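Local structure of integron cassette protein Vpc_cass2 (Vibrio paracholerae, 3JRT) at residues A[74-79]-A[124-129]. The protein is of unknown function, an all-helical product of a mobile integron gene cassette that assembles as a dimer and may act through an interaction surface. Numbering follows the deposited sequence.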
loop_
_atom_site.group_PDB
_atom_site.type_symbol
_atom_site.label_atom_id
_atom_site.label_comp_id
_atom_site.label_asym_id
_atom_site.label_seq_id
_atom_site.Cartn_x
_atom_site.Cartn_y
_atom_site.Cartn_z
ATOM N N CYS A 74 4.565 4.504 -1.794
ATOM C CA CYS A 74 3.827 5.672 -1.313
ATOM C C CYS A 74 2.670 6.053 -2.232
ATOM O O CYS A 74 1.552 6.356 -1.789
ATOM C CB CYS A 74 4.771 6.853 -1.089
ATOM S SG CYS A 74 6.047 6.501 0.161
ATOM N N VAL A 75 2.924 6.006 -3.525
ATOM C CA VAL A 75 1.880 6.325 -4.475
ATOM C C VAL A 75 0.681 5.353 -4.397
ATOM O O VAL A 75 -0.472 5.787 -4.400
ATOM C CB VAL A 75 2.467 6.418 -5.891
ATOM C CG1 VAL A 75 1.372 6.331 -6.967
ATOM C CG2 VAL A 75 3.312 7.697 -6.007
ATOM N N TYR A 76 0.941 4.050 -4.338
ATOM C CA TYR A 76 -0.156 3.091 -4.201
ATOM C C TYR A 76 -1.021 3.418 -2.979
ATOM O O TYR A 76 -2.249 3.349 -3.015
ATOM C CB TYR A 76 0.369 1.654 -4.121
ATOM C CG TYR A 76 0.834 1.114 -5.467
ATOM C CD1 TYR A 76 0.443 1.720 -6.639
ATOM C CD2 TYR A 76 1.649 -0.018 -5.556
ATOM C CE1 TYR A 76 0.850 1.239 -7.878
ATOM C CE2 TYR A 76 2.075 -0.507 -6.790
ATOM C CZ TYR A 76 1.664 0.136 -7.949
ATOM O OH TYR A 76 2.041 -0.323 -9.182
ATOM N N SER A 77 -0.379 3.812 -1.894
ATOM C CA SER A 77 -1.131 4.079 -0.694
ATOM C C SER A 77 -1.982 5.347 -0.909
ATOM O O SER A 77 -3.173 5.386 -0.585
ATOM C CB SER A 77 -0.180 4.232 0.500
ATOM O OG SER A 77 -0.911 4.549 1.666
ATOM N N ILE A 78 -1.361 6.391 -1.438
ATOM C CA ILE A 78 -2.105 7.605 -1.799
ATOM C C ILE A 78 -3.306 7.314 -2.717
ATOM O O ILE A 78 -4.408 7.789 -2.464
ATOM C CB ILE A 78 -1.172 8.636 -2.441
ATOM C CG1 ILE A 78 -0.205 9.177 -1.375
ATOM C CG2 ILE A 78 -1.972 9.751 -3.139
ATOM C CD1 ILE A 78 0.972 9.941 -1.977
ATOM N N VAL A 79 -3.118 6.517 -3.767
ATOM C CA VAL A 79 -4.238 6.296 -4.674
ATOM C C VAL A 79 -5.335 5.457 -4.025
ATOM O O VAL A 79 -6.522 5.725 -4.212
ATOM C CB VAL A 79 -3.808 5.767 -6.091
ATOM C CG1 VAL A 79 -2.809 6.758 -6.738
ATOM C CG2 VAL A 79 -3.218 4.342 -6.025
ATOM N N ARG A 124 -4.701 2.626 -8.657
ATOM C CA ARG A 124 -5.359 1.879 -7.592
ATOM C C ARG A 124 -5.754 0.485 -8.083
ATOM O O ARG A 124 -5.396 -0.550 -7.484
ATOM C CB ARG A 124 -6.595 2.633 -7.092
ATOM C CG ARG A 124 -7.135 2.142 -5.724
ATOM C CD ARG A 124 -7.925 0.852 -5.861
ATOM N NE ARG A 124 -9.028 0.994 -6.811
ATOM C CZ ARG A 124 -10.223 1.494 -6.499
ATOM N NH1 ARG A 124 -10.470 1.907 -5.260
ATOM N NH2 ARG A 124 -11.174 1.590 -7.421
ATOM N N ASN A 125 -6.491 0.473 -9.186
ATOM C CA ASN A 125 -7.002 -0.763 -9.766
ATOM C C ASN A 125 -5.927 -1.799 -10.055
ATOM O O ASN A 125 -6.098 -2.983 -9.757
ATOM C CB ASN A 125 -7.805 -0.455 -11.023
ATOM C CG ASN A 125 -9.151 0.145 -10.699
ATOM O OD1 ASN A 125 -9.615 0.049 -9.561
ATOM N ND2 ASN A 125 -9.795 0.767 -11.693
ATOM N N HIS A 126 -4.817 -1.350 -10.625
ATOM C CA HIS A 126 -3.723 -2.254 -10.931
ATOM C C HIS A 126 -3.140 -2.826 -9.660
ATOM O O HIS A 126 -2.955 -4.037 -9.530
ATOM C CB HIS A 126 -2.634 -1.516 -11.690
ATOM C CG HIS A 126 -1.293 -2.176 -11.616
ATOM N ND1 HIS A 126 -0.981 -3.310 -12.333
ATOM C CD2 HIS A 126 -0.177 -1.847 -10.922
ATOM C CE1 HIS A 126 0.270 -3.657 -12.080
ATOM N NE2 HIS A 126 0.783 -2.780 -11.237
ATOM N N CYS A 127 -2.859 -1.933 -8.719
ATOM C CA CYS A 127 -2.173 -2.269 -7.479
ATOM C C CYS A 127 -2.967 -3.262 -6.649
ATOM O O CYS A 127 -2.414 -4.078 -5.941
ATOM C CB CYS A 127 -1.974 -1.009 -6.634
ATOM S SG CYS A 127 -1.623 -1.402 -4.924
ATOM N N VAL A 128 -4.278 -3.164 -6.743
ATOM C CA VAL A 128 -5.175 -3.920 -5.900
ATOM C C VAL A 128 -5.712 -5.184 -6.592
ATOM O O VAL A 128 -6.142 -6.117 -5.937
ATOM C CB VAL A 128 -6.336 -2.999 -5.506
ATOM C CG1 VAL A 128 -7.650 -3.734 -5.502
ATOM C CG2 VAL A 128 -6.037 -2.317 -4.189
ATOM N N ALA A 129 -5.677 -5.218 -7.921
ATOM C CA ALA A 129 -6.272 -6.331 -8.662
ATOM C C ALA A 129 -5.663 -7.688 -8.315
ATOM O O ALA A 129 -4.528 -7.786 -7.858
ATOM C CB ALA A 129 -6.193 -6.085 -10.165
#
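Tyr76 reaches from helix 64-91 across to Cys127 and His126 on helix 118-128, and gives the largest share of the buried surface; a long, flat side chain can span the distance between the helices and offer a face on the way. Tyr76 CB and CG both lie near Cys127 SG, CG at 3.6 Å. Along the ring the partner changes: CD2 stays near the sulfur, whereas CD1 and CE1 lie under Cys127 CB, which sits 3.6 Å from the Tyr76 ring centroid and 10° off the normal, a CH-pi contact over the face. Cys127 SG, 3.9 Å from that centroid, is displaced toward the CB end of the ring, making a Cys sulfur-aromatic contact. Cys127 can lie this flat on the ring because SG is anti to the backbone N (chi1 162°), and its small, polarisable side chain lets the helix come close to the ring face. The fold is all-alpha; here the short segments cross at -113°, their axes approaching to 9.5 Å, and contact is confined to few residues. Beyond the ring, Tyr76 OH arrives 3.2 Å from His126 CD2, near the imidazole plane, so a flat ring meets the hydroxyl with its edge. Val143 of helix 140-151 touches both aromatic side chains. Val79 points toward helix 118-128, and its CG2 packs 3.5 Å from Arg124 N, a close approach that suits a compact, branched side chain. Arginine serves beside it by its two-part character: the aliphatic CB meets this valine, then the chain bends and leads its polar end away, where Arg124 NE and NH2 grip Asn125 OD1 side-on, the NE bond 3.0 Å long. Lys84 of the second subunit donates a hydrogen bond to Cys127 O, placing this helix end at the dimer interface.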